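Local coordinates for Plm1 (PDB 4HXY), which probably reduces, with NADPH, the beta-keto group of the growing chain in the first module of phoslactomycin polyketide biosynthesis, at residues T11-L15 and G166-A170; V24-L30 and L41-T47; A37-L41 and R140-A144; G157-L161 and R425-L429. All blocks are in the same frame, centred on the assembly; numbering follows the deposited sequence.

Contact 1: residues T11-L15 and G166-A170; sequences TWRQL and GQLWA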
loop_
_atom_site.group_PDB
_atom_site.type_symbol
_atom_site.label_atom_id
_atom_site.label_comp_id
_atom_site.label_asym_id
_atom_site.label_seq_id
_atom_site.Cartn_x
_atom_site.Cartn_y
_atom_site.Cartn_z
ATOM N N THR A 11 -8.769 10.548 2.502
ATOM C CA THR A 11 -8.901 11.794 3.238
ATOM C C THR A 11 -9.299 11.450 4.680
ATOM O O THR A 11 -9.493 10.280 5.011
ATOM C CB THR A 11 -9.912 12.759 2.560
ATOM O OG1 THR A 11 -9.819 14.051 3.170
ATOM C CG2 THR A 11 -11.341 12.227 2.695
ATOM N N TRP A 12 -9.377 12.453 5.548
ATOM C CA TRP A 12 -9.620 12.242 6.968
ATOM C C TRP A 12 -10.673 13.217 7.454
ATOM O O TRP A 12 -10.678 14.394 7.046
ATOM C CB TRP A 12 -8.331 12.384 7.785
ATOM C CG TRP A 12 -7.341 11.327 7.444
ATOM C CD1 TRP A 12 -6.492 11.312 6.359
ATOM C CD2 TRP A 12 -7.103 10.102 8.146
ATOM N NE1 TRP A 12 -5.758 10.158 6.349
ATOM C CE2 TRP A 12 -6.108 9.397 7.431
ATOM C CE3 TRP A 12 -7.627 9.534 9.305
ATOM C CZ2 TRP A 12 -5.627 8.158 7.849
ATOM C CZ3 TRP A 12 -7.131 8.306 9.732
ATOM C CH2 TRP A 12 -6.142 7.633 8.995
ATOM N N ARG A 13 -11.590 12.694 8.259
ATOM C CA ARG A 13 -12.687 13.456 8.858
ATOM C C ARG A 13 -12.397 13.629 10.328
ATOM O O ARG A 13 -12.213 12.642 11.058
ATOM C CB ARG A 13 -13.997 12.696 8.677
ATOM C CG ARG A 13 -15.166 13.118 9.565
ATOM C CD ARG A 13 -15.657 14.511 9.245
ATOM N NE ARG A 13 -16.724 14.929 10.155
ATOM C CZ ARG A 13 -17.285 16.135 10.133
ATOM N NH1 ARG A 13 -16.895 17.024 9.230
ATOM N NH2 ARG A 13 -18.247 16.447 11.006
ATOM N N GLN A 14 -12.389 14.877 10.784
ATOM C CA GLN A 14 -12.202 15.135 12.202
ATOM C C GLN A 14 -13.502 14.800 12.928
ATOM O O GLN A 14 -14.565 15.331 12.573
ATOM C CB GLN A 14 -11.806 16.597 12.421
ATOM C CG GLN A 14 -11.247 16.846 13.808
ATOM C CD GLN A 14 -10.909 18.303 14.059
ATOM O OE1 GLN A 14 -10.869 19.112 13.136
ATOM N NE2 GLN A 14 -10.667 18.639 15.321
ATOM N N LEU A 15 -13.436 13.917 13.927
ATOM C CA LEU A 15 -14.625 13.510 14.681
ATOM C C LEU A 15 -14.879 14.528 15.781
ATOM O O LEU A 15 -13.943 15.108 16.292
ATOM C CB LEU A 15 -14.466 12.102 15.259
ATOM C CG LEU A 15 -14.221 11.015 14.200
ATOM C CD1 LEU A 15 -14.080 9.642 14.817
ATOM C CD2 LEU A 15 -15.332 11.007 13.163
ATOM N N GLY A 166 -4.444 15.584 20.130
ATOM C CA GLY A 166 -5.533 15.175 21.007
ATOM C C GLY A 166 -6.912 15.007 20.379
ATOM O O GLY A 166 -7.872 14.728 21.082
ATOM N N GLN A 167 -7.015 15.167 19.063
ATOM C CA GLN A 167 -8.283 15.005 18.360
ATOM C C GLN A 167 -8.264 13.705 17.574
ATOM O O GLN A 167 -7.209 13.296 17.102
ATOM C CB GLN A 167 -8.499 16.155 17.383
ATOM C CG GLN A 167 -8.571 17.518 18.043
ATOM C CD GLN A 167 -9.923 17.745 18.658
ATOM O OE1 GLN A 167 -10.890 18.041 17.951
ATOM N NE2 GLN A 167 -10.014 17.577 19.974
ATOM N N LEU A 168 -9.439 13.109 17.415
ATOM C CA LEU A 168 -9.619 11.888 16.614
ATOM C C LEU A 168 -10.021 12.203 15.187
ATOM O O LEU A 168 -10.957 12.983 14.950
ATOM C CB LEU A 168 -10.710 10.990 17.202
ATOM C CG LEU A 168 -10.365 9.784 18.069
ATOM C CD1 LEU A 168 -11.622 8.923 18.168
ATOM C CD2 LEU A 168 -9.196 8.949 17.559
ATOM N N TRP A 169 -9.356 11.539 14.249
ATOM C CA TRP A 169 -9.635 11.670 12.824
ATOM C C TRP A 169 -9.934 10.282 12.276
ATOM O O TRP A 169 -9.302 9.316 12.689
ATOM C CB TRP A 169 -8.437 12.239 12.078
ATOM C CG TRP A 169 -8.108 13.661 12.421
ATOM C CD1 TRP A 169 -7.513 14.115 13.552
ATOM C CD2 TRP A 169 -8.359 14.813 11.605
ATOM N NE1 TRP A 169 -7.390 15.485 13.509
ATOM C CE2 TRP A 169 -7.882 15.934 12.314
ATOM C CE3 TRP A 169 -8.940 15.005 10.349
ATOM C CZ2 TRP A 169 -7.990 17.234 11.815
ATOM C CZ3 TRP A 169 -9.007 16.278 9.834
ATOM C CH2 TRP A 169 -8.549 17.386 10.577
ATOM N N ALA A 170 -10.902 10.196 11.367
ATOM C CA ALA A 170 -11.322 8.920 10.771
ATOM C C ALA A 170 -11.061 8.900 9.282
ATOM O O ALA A 170 -11.335 9.886 8.574
ATOM C CB ALA A 170 -12.809 8.655 11.055
HETATM O O HOH W 1 -11.796 14.644 18.206
#

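Contact 2: residues V24-L30 and L41-T47; sequences VPGNWLL and LFDDPLT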
loop_
_atom_site.group_PDB
_atom_site.type_symbol
_atom_site.label_atom_id
_atom_site.label_comp_id
_atom_site.label_asym_id
_atom_site.label_seq_id
_atom_site.Cartn_x
_atom_site.Cartn_y
_atom_site.Cartn_z
ATOM N N VAL A 24 -8.673 2.452 30.885
ATOM C CA VAL A 24 -9.456 1.478 30.119
ATOM C C VAL A 24 -9.774 0.320 31.054
ATOM O O VAL A 24 -8.871 -0.375 31.504
ATOM C CB VAL A 24 -8.688 0.951 28.883
ATOM C CG1 VAL A 24 -9.559 -0.008 28.096
ATOM C CG2 VAL A 24 -8.225 2.105 28.002
ATOM N N PRO A 25 -11.060 0.119 31.372
ATOM C CA PRO A 25 -11.360 -0.938 32.319
ATOM C C PRO A 25 -11.290 -2.309 31.690
ATOM O O PRO A 25 -11.495 -2.445 30.476
ATOM C CB PRO A 25 -12.803 -0.637 32.728
ATOM C CG PRO A 25 -13.397 -0.014 31.528
ATOM C CD PRO A 25 -12.279 0.787 30.886
ATOM N N GLY A 26 -11.025 -3.306 32.526
ATOM C CA GLY A 26 -11.151 -4.704 32.143
ATOM C C GLY A 26 -9.823 -5.437 32.144
ATOM O O GLY A 26 -8.795 -4.922 32.595
ATOM N N ASN A 27 -9.866 -6.653 31.617
ATOM C CA ASN A 27 -8.741 -7.556 31.581
ATOM C C ASN A 27 -8.220 -7.591 30.141
ATOM O O ASN A 27 -8.758 -8.317 29.314
ATOM C CB ASN A 27 -9.232 -8.936 32.013
ATOM C CG ASN A 27 -8.129 -9.965 32.131
ATOM O OD1 ASN A 27 -6.939 -9.643 32.242
ATOM N ND2 ASN A 27 -8.530 -11.237 32.123
ATOM N N TRP A 28 -7.188 -6.797 29.850
ATOM C CA TRP A 28 -6.693 -6.662 28.481
ATOM C C TRP A 28 -5.414 -7.431 28.257
ATOM O O TRP A 28 -4.592 -7.561 29.159
ATOM C CB TRP A 28 -6.524 -5.180 28.079
ATOM C CG TRP A 28 -7.824 -4.536 27.742
ATOM C CD1 TRP A 28 -8.869 -4.297 28.597
ATOM C CD2 TRP A 28 -8.230 -4.039 26.464
ATOM N NE1 TRP A 28 -9.905 -3.693 27.922
ATOM C CE2 TRP A 28 -9.539 -3.530 26.608
ATOM C CE3 TRP A 28 -7.610 -3.969 25.204
ATOM C CZ2 TRP A 28 -10.231 -2.952 25.550
ATOM C CZ3 TRP A 28 -8.305 -3.419 24.163
ATOM C CH2 TRP A 28 -9.605 -2.916 24.339
ATOM N N LEU A 29 -5.248 -7.904 27.029
ATOM C CA LEU A 29 -4.054 -8.606 26.600
ATOM C C LEU A 29 -3.234 -7.643 25.729
ATOM O O LEU A 29 -3.749 -7.075 24.796
ATOM C CB LEU A 29 -4.433 -9.835 25.786
ATOM C CG LEU A 29 -3.305 -10.541 25.042
ATOM C CD1 LEU A 29 -2.347 -11.179 26.024
ATOM C CD2 LEU A 29 -3.886 -11.561 24.118
ATOM N N LEU A 30 -1.969 -7.462 26.070
ATOM C CA LEU A 30 -1.127 -6.534 25.344
ATOM C C LEU A 30 -0.098 -7.342 24.584
ATOM O O LEU A 30 0.603 -8.138 25.171
ATOM C CB LEU A 30 -0.453 -5.566 26.321
ATOM C CG LEU A 30 -1.216 -4.310 26.727
ATOM C CD1 LEU A 30 -2.708 -4.461 26.732
ATOM C CD2 LEU A 30 -0.692 -3.711 27.995
ATOM N N LEU A 41 -2.640 2.524 31.056
ATOM C CA LEU A 41 -4.085 2.709 30.949
ATOM C C LEU A 41 -4.861 1.525 31.532
ATOM O O LEU A 41 -6.051 1.648 31.825
ATOM C CB LEU A 41 -4.499 2.913 29.490
ATOM C CG LEU A 41 -4.137 4.261 28.864
ATOM C CD1 LEU A 41 -4.391 4.220 27.364
ATOM C CD2 LEU A 41 -4.944 5.394 29.503
ATOM N N PHE A 42 -4.170 0.398 31.682
ATOM C CA PHE A 42 -4.765 -0.877 32.027
ATOM C C PHE A 42 -4.329 -1.292 33.418
ATOM O O PHE A 42 -3.179 -1.105 33.802
ATOM C CB PHE A 42 -4.319 -1.951 31.035
ATOM C CG PHE A 42 -4.589 -1.585 29.611
ATOM C CD1 PHE A 42 -5.834 -1.828 29.058
ATOM C CD2 PHE A 42 -3.615 -0.977 28.832
ATOM C CE1 PHE A 42 -6.103 -1.454 27.753
ATOM C CE2 PHE A 42 -3.873 -0.626 27.525
ATOM C CZ PHE A 42 -5.109 -0.867 26.979
ATOM N N ASP A 43 -5.263 -1.851 34.176
ATOM C CA ASP A 43 -4.927 -2.421 35.462
ATOM C C ASP A 43 -4.589 -3.887 35.216
ATOM O O ASP A 43 -5.399 -4.633 34.670
ATOM C CB ASP A 43 -6.100 -2.269 36.443
ATOM C CG ASP A 43 -6.274 -0.833 36.939
ATOM O OD1 ASP A 43 -5.309 -0.033 36.885
ATOM O OD2 ASP A 43 -7.383 -0.492 37.389
ATOM N N ASP A 44 -3.380 -4.268 35.600
ATOM C CA ASP A 44 -2.917 -5.638 35.548
ATOM C C ASP A 44 -3.117 -6.328 34.194
ATOM O O ASP A 44 -3.646 -7.440 34.126
ATOM C CB ASP A 44 -3.597 -6.425 36.672
ATOM C CG ASP A 44 -3.358 -5.787 38.035
ATOM O OD1 ASP A 44 -4.277 -5.141 38.575
ATOM O OD2 ASP A 44 -2.227 -5.914 38.540
ATOM N N PRO A 45 -2.655 -5.680 33.115
ATOM C CA PRO A 45 -2.819 -6.280 31.794
ATOM C C PRO A 45 -2.028 -7.561 31.618
ATOM O O PRO A 45 -0.993 -7.759 32.262
ATOM C CB PRO A 45 -2.284 -5.196 30.851
ATOM C CG PRO A 45 -1.269 -4.455 31.654
ATOM C CD PRO A 45 -1.842 -4.447 33.070
ATOM N N LEU A 46 -2.520 -8.421 30.730
ATOM C CA LEU A 46 -1.865 -9.677 30.382
ATOM C C LEU A 46 -0.828 -9.473 29.277
ATOM O O LEU A 46 -0.880 -8.494 28.551
ATOM C CB LEU A 46 -2.890 -10.691 29.886
ATOM C CG LEU A 46 -4.113 -10.984 30.751
ATOM C CD1 LEU A 46 -5.071 -11.940 30.056
ATOM C CD2 LEU A 46 -3.667 -11.552 32.113
ATOM N N THR A 47 0.109 -10.404 29.177
ATOM C CA THR A 47 1.047 -10.488 28.047
ATOM C C THR A 47 0.911 -11.863 27.411
ATOM O O THR A 47 0.201 -12.735 27.933
ATOM C CB THR A 47 2.524 -10.314 28.496
ATOM O OG1 THR A 47 2.902 -11.430 29.318
ATOM C CG2 THR A 47 2.729 -9.029 29.257
HETATM O O HOH W 2 -7.883 -2.353 33.076
HETATM O O HOH W 3 -6.085 -5.080 31.825
HETATM O O HOH W 4 -8.025 -5.165 35.426
HETATM O O HOH W 5 -5.803 -8.902 34.489
#

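Contact 3: residues A37-L41 and R140-A144; sequences ALGSL and RRALA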
loop_
_atom_site.group_PDB
_atom_site.type_symbol
_atom_site.label_atom_id
_atom_site.label_comp_id
_atom_site.label_asym_id
_atom_site.label_seq_id
_atom_site.Cartn_x
_atom_site.Cartn_y
_atom_site.Cartn_z
ATOM N N ALA A 37 3.601 4.374 28.416
ATOM C CA ALA A 37 2.541 5.383 28.559
ATOM C C ALA A 37 1.159 4.860 28.166
ATOM O O ALA A 37 0.145 5.437 28.561
ATOM C CB ALA A 37 2.859 6.632 27.756
ATOM N N LEU A 38 1.117 3.795 27.372
ATOM C CA LEU A 38 -0.159 3.114 27.098
ATOM C C LEU A 38 -0.446 1.921 28.017
ATOM O O LEU A 38 -1.606 1.693 28.367
ATOM C CB LEU A 38 -0.224 2.665 25.642
ATOM C CG LEU A 38 -0.113 3.780 24.612
ATOM C CD1 LEU A 38 -0.258 3.193 23.196
ATOM C CD2 LEU A 38 -1.109 4.907 24.815
ATOM N N GLY A 39 0.570 1.147 28.386
ATOM C CA GLY A 39 0.376 0.018 29.294
ATOM C C GLY A 39 -0.282 0.454 30.599
ATOM O O GLY A 39 -1.020 -0.313 31.237
ATOM N N SER A 40 -0.001 1.695 30.995
ATOM C CA SER A 40 -0.512 2.253 32.250
ATOM C C SER A 40 -1.995 2.618 32.218
ATOM O O SER A 40 -2.561 2.985 33.256
ATOM C CB SER A 40 0.325 3.466 32.661
ATOM O OG SER A 40 0.179 4.528 31.727
ATOM N N LEU A 41 -2.640 2.524 31.056
ATOM C CA LEU A 41 -4.085 2.709 30.949
ATOM C C LEU A 41 -4.861 1.525 31.532
ATOM O O LEU A 41 -6.051 1.648 31.825
ATOM C CB LEU A 41 -4.499 2.913 29.490
ATOM C CG LEU A 41 -4.137 4.261 28.864
ATOM C CD1 LEU A 41 -4.391 4.220 27.364
ATOM C CD2 LEU A 41 -4.944 5.394 29.503
ATOM N N ARG A 140 -3.049 9.698 25.432
ATOM C CA ARG A 140 -3.555 8.625 26.290
ATOM C C ARG A 140 -5.078 8.624 26.398
ATOM O O ARG A 140 -5.704 7.575 26.323
ATOM C CB ARG A 140 -2.965 8.736 27.685
ATOM C CG ARG A 140 -1.543 8.309 27.757
ATOM C CD ARG A 140 -1.008 8.504 29.161
ATOM N NE ARG A 140 -1.243 7.353 30.030
ATOM C CZ ARG A 140 -2.167 7.285 30.989
ATOM N NH1 ARG A 140 -3.001 8.292 31.225
ATOM N NH2 ARG A 140 -2.260 6.187 31.724
ATOM N N ARG A 141 -5.673 9.805 26.571
ATOM C CA ARG A 141 -7.118 9.912 26.764
ATOM C C ARG A 141 -7.922 9.666 25.498
ATOM O O ARG A 141 -9.019 9.104 25.562
ATOM C CB ARG A 141 -7.494 11.278 27.356
ATOM C CG ARG A 141 -7.003 11.508 28.770
ATOM C CD ARG A 141 -7.723 12.720 29.391
ATOM N NE ARG A 141 -7.578 13.917 28.552
ATOM C CZ ARG A 141 -6.578 14.801 28.634
ATOM N NH1 ARG A 141 -5.603 14.673 29.542
ATOM N NH2 ARG A 141 -6.553 15.839 27.800
ATOM N N ALA A 142 -7.377 10.079 24.364
ATOM C CA ALA A 142 -8.012 9.829 23.096
ATOM C C ALA A 142 -8.057 8.323 22.830
ATOM O O ALA A 142 -9.053 7.814 22.368
ATOM C CB ALA A 142 -7.286 10.565 21.970
ATOM N N LEU A 143 -6.961 7.628 23.111
ATOM C CA LEU A 143 -6.933 6.177 22.933
ATOM C C LEU A 143 -7.869 5.455 23.901
ATOM O O LEU A 143 -8.569 4.543 23.544
ATOM C CB LEU A 143 -5.523 5.608 23.083
ATOM C CG LEU A 143 -5.496 4.098 22.826
ATOM C CD1 LEU A 143 -5.831 3.781 21.389
ATOM C CD2 LEU A 143 -4.183 3.540 23.158
ATOM N N ALA A 144 -7.875 5.891 25.144
ATOM C CA ALA A 144 -8.713 5.244 26.143
ATOM C C ALA A 144 -10.183 5.363 25.791
ATOM O O ALA A 144 -10.919 4.405 25.888
ATOM C CB ALA A 144 -8.443 5.831 27.502
#

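Contact 4: residues G157-L161 and R425-L429; sequences GEDQL and RPSPL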
loop_
_atom_site.group_PDB
_atom_site.type_symbol
_atom_site.label_atom_id
_atom_site.label_comp_id
_atom_site.label_asym_id
_atom_site.label_seq_id
_atom_site.Cartn_x
_atom_site.Cartn_y
_atom_site.Cartn_z
ATOM N N GLY A 157 -18.400 2.909 15.620
ATOM C CA GLY A 157 -18.160 2.007 14.489
ATOM C C GLY A 157 -16.902 2.343 13.685
ATOM O O GLY A 157 -16.620 1.705 12.670
ATOM N N GLU A 158 -16.157 3.353 14.111
ATOM C CA GLU A 158 -14.960 3.735 13.370
ATOM C C GLU A 158 -13.858 2.721 13.672
ATOM O O GLU A 158 -13.732 2.276 14.820
ATOM C CB GLU A 158 -14.536 5.157 13.760
ATOM C CG GLU A 158 -15.592 6.247 13.451
ATOM C CD GLU A 158 -15.850 6.455 11.972
ATOM O OE1 GLU A 158 -15.030 6.017 11.130
ATOM O OE2 GLU A 158 -16.872 7.091 11.636
ATOM N N ASP A 159 -13.089 2.330 12.651
ATOM C CA ASP A 159 -12.018 1.342 12.829
ATOM C C ASP A 159 -10.695 1.714 12.143
ATOM O O ASP A 159 -9.758 0.918 12.148
ATOM C CB ASP A 159 -12.502 -0.032 12.338
ATOM C CG ASP A 159 -12.837 -0.050 10.833
ATOM O OD1 ASP A 159 -12.804 1.020 10.170
ATOM O OD2 ASP A 159 -13.115 -1.164 10.328
ATOM N N GLN A 160 -10.636 2.907 11.555
ATOM C CA GLN A 160 -9.402 3.435 10.958
ATOM C C GLN A 160 -9.238 4.869 11.438
ATOM O O GLN A 160 -9.768 5.816 10.844
ATOM C CB GLN A 160 -9.422 3.326 9.434
ATOM C CG GLN A 160 -9.442 1.856 8.979
ATOM C CD GLN A 160 -9.406 1.665 7.483
ATOM O OE1 GLN A 160 -8.612 2.292 6.790
ATOM N NE2 GLN A 160 -10.209 0.729 6.983
ATOM N N LEU A 161 -8.483 5.011 12.515
ATOM C CA LEU A 161 -8.431 6.260 13.271
ATOM C C LEU A 161 -7.013 6.773 13.427
ATOM O O LEU A 161 -6.035 6.002 13.439
ATOM C CB LEU A 161 -9.041 6.041 14.663
ATOM C CG LEU A 161 -10.529 5.683 14.686
ATOM C CD1 LEU A 161 -10.904 5.136 16.030
ATOM C CD2 LEU A 161 -11.382 6.917 14.309
ATOM N N ARG A 425 -18.937 -7.185 7.079
ATOM C CA ARG A 425 -18.492 -6.145 7.990
ATOM C C ARG A 425 -18.751 -4.754 7.461
ATOM O O ARG A 425 -18.349 -4.454 6.336
ATOM C CB ARG A 425 -17.026 -6.236 8.219
ATOM C CG ARG A 425 -16.570 -5.298 9.377
ATOM C CD ARG A 425 -15.120 -5.440 9.573
ATOM N NE ARG A 425 -14.495 -4.356 10.334
ATOM C CZ ARG A 425 -14.101 -4.430 11.597
ATOM N NH1 ARG A 425 -14.251 -5.540 12.310
ATOM N NH2 ARG A 425 -13.481 -3.390 12.145
ATOM N N PRO A 426 -19.374 -3.885 8.275
ATOM C CA PRO A 426 -19.636 -2.541 7.807
ATOM C C PRO A 426 -18.335 -1.757 7.630
ATOM O O PRO A 426 -17.341 -2.086 8.270
ATOM C CB PRO A 426 -20.481 -1.921 8.923
ATOM C CG PRO A 426 -20.818 -3.002 9.826
ATOM C CD PRO A 426 -19.861 -4.084 9.654
ATOM N N SER A 427 -18.359 -0.776 6.732
ATOM C CA SER A 427 -17.189 0.041 6.400
ATOM C C SER A 427 -17.510 1.528 6.358
ATOM O O SER A 427 -18.064 2.011 5.374
ATOM C CB SER A 427 -16.636 -0.330 5.033
ATOM O OG SER A 427 -15.561 0.568 4.699
ATOM N N PRO A 428 -17.131 2.268 7.399
ATOM C CA PRO A 428 -17.345 3.714 7.312
ATOM C C PRO A 428 -16.414 4.410 6.307
ATOM O O PRO A 428 -16.615 5.580 6.006
ATOM C CB PRO A 428 -17.080 4.188 8.737
ATOM C CG PRO A 428 -16.201 3.171 9.326
ATOM C CD PRO A 428 -16.612 1.857 8.709
ATOM N N LEU A 429 -15.412 3.680 5.805
ATOM C CA LEU A 429 -14.469 4.218 4.822
ATOM C C LEU A 429 -15.165 4.782 3.585
ATOM O O LEU A 429 -14.698 5.779 3.024
ATOM C CB LEU A 429 -13.483 3.115 4.409
ATOM C CG LEU A 429 -12.356 3.519 3.460
ATOM C CD1 LEU A 429 -11.333 4.427 4.146
ATOM C CD2 LEU A 429 -11.673 2.278 2.897
HETATM O O HOH W 6 -16.691 -1.363 11.282
HETATM O O HOH W 7 -13.417 1.559 7.548
HETATM O O HOH W 8 -14.699 -1.990 8.432
#

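Contact 1: residues T11-L15 and G166-A170
Q14 NE2 donates to Q167 OE1 over 2.7 Å, meeting a lone pair in the plane of the acceptor carbonyl; the N-H is bent, at 133°, and the two amide planes stand perpendicular. Q14 reaches this partner with CG anti to its own N (chi1 -165°) and an extended chain, which lays its methylenes across the indole of W169. Its CB sits over the six-membered ring, 3.6 Å from the centroid and almost on the normal, a CH-pi contact, while the amide continues nearly parallel to the ring, OE1 lying 3.7 Å from W169 CZ2. W12 CB adds an apolar contact with W169 CE3 (3.7 Å). On the side of A170, L15 CD2 meets A170 CB at 4.0 Å. Between these side chains the backbones of strands 6-14 and 167-175 pair antiparallel: R13 and A170 exchange two backbone bonds, Q14 and W169 form the next, non-hydrogen-bonded pair, and L15 N donates to L168 O. Beyond that bond a water joins L15 O to L168 N. W12 turns its NE1 to E10. Backbone bonds thus fix the register, and the Q14 chain, gripped by indole face and amide, shields one face of W169.

Contact 2: residues V24-L30 and L41-T47
F42 packs its ring against W28 and L30 at the apolar centre. Its CE1 lies over one face of the indole, 3.5 Å from W28 CG, with the two ring planes inclined at 41°. V24 CG1 rests on the same indole face, and V24 CB comes within 3.7 Å of F42 CE1, the valine and phenylalanine side chains running alongside each other. From L30, CD1 stands over the F42 ring in a CH-pi contact, 4.2 Å from its centroid, while its second methyl, CD2, meets P45 CB at 3.6 Å. W28 CG is anti to its carbonyl carbon (chi1 -78°), a setting that presents the indole to F42 and lets NE1 bond back to P25 O. An alanine in place of W28 would probably leave F42 CE1 and V24 CG1 facing a gap and P25 O without its indole donor. Further out, L46 makes a single bridge with L29: L46 N donates to W28 O (2.7 Å) and L30 N to L46 O. At the far end V24 N donates to L41 O over 2.9 Å. Between these direct bonds the chains part around G26 and D43, and ordered waters link G26 O to the D43 backbone; another spans N27 OD1 and D44 O. D43 itself pairs with R23. The loop after helix 36-39 is therefore held to 24-30 by packing round F42 inside, with three direct backbone bonds and bridging waters at the polar edge.

Contact 3: residues A37-L41 and R140-A144
R140 brings the edge of its guanidinium to A37 O and S40 OG. R140 NE donates to A37 O over 2.8 Å, in the carbonyl plane, and R140 NH2 to S40 OG over 2.9 Å; both acceptors are somewhat tilted from the plane of the group. The two bonds fix the rotation of the guanidinium and leave one face to L41, with L41 CD2 3.6 Å from R140 NH2, the leucine and arginine chains sliding past each other in opposite directions. A bend at chi3 (88°) turns the arginine end back towards A37. The same L41 CD2 touches A144 CB at 4.1 Å, one turn further along helix 137-148. Helix 36-39 and the turn that follows it thus pack on helix 137-148, probably within the structural subdomain of a modular ketoreductase, with a polar grip at one margin and leucines inside. L38 CD2 meets L143 CD2 at 3.8 Å, the two side chains crossing at about a right angle. L41 N bonds to L38 O, which helps set L41 between R140 and A144. Around this core I135 lies against A37, L38 and R140, and V24 lies against A144; D137 makes a long, weak ion pair with R140 NH1.

Contact 4: residues G157-L161 and R425-L429
D159 OD2 and R425 NH2 form a salt bridge of 2.9 Å, nearly straight (170°) and using the anti lone pair of the carboxylate oxygen. The two flat groups are nearly coplanar, 13° apart, and OD2 lies at the guanidinium edge; a weak second bond comes from R425 NE. A water strengthens the junction, donating to D159 OD2 and to P426 O and accepting from R425 NE. The arginine arrives extended from CG to NE, and its NH1 is held by the carbonyls of P122 and W125, which fixes the plane that meets D159. With CG between the backbone N and the carbonyl carbon (chi1 63°), D159 turns OD2 to R425 and OD1 to a water near L429. An asparagine in place of D159 would probably leave R425 without its counter-charge here and weaken the water-bridged link to P426. The loop after helix 414-421 packs here where strand 160-164 begins between strands 125-131 and 167-175; backbone bonds tie D159 to L128 and L429 to L173. Past the ion pair, P428 lies against G157, E158 and D159: P428 CG is 3.6 Å from E158 OE1 and 3.7 Å from G157 O. E158 runs past the proline in the opposite direction and forms a salt bridge to R172. The water at D159 OD1 (2.7 Å) accepts weakly from L429 N, and the end of Q160, bonded to R171, approaches L429 CD1.

Overall arrangement
Contacts 2 and 3 share L41 and lie about 11 Å apart between centres; V24 CG2 of contact 2 packs on A144 CA of contact 3. Contacts 1 and 4 are about 13 Å apart between centres, joined by neighbouring strands 160-164 and 167-175, with A170 CB against E158 OE1 and L15 CD1 against L161 CD2; contact 4 also brings in 425-429, near the C-terminal end. Contact 3 meets contact 1 through A142 CB and G166 O, whereas contacts 2 and 4 stay about 12 Å apart at their nearest atoms. None of these segments includes the NADPH-pocket residues, which lie between 194 and 370.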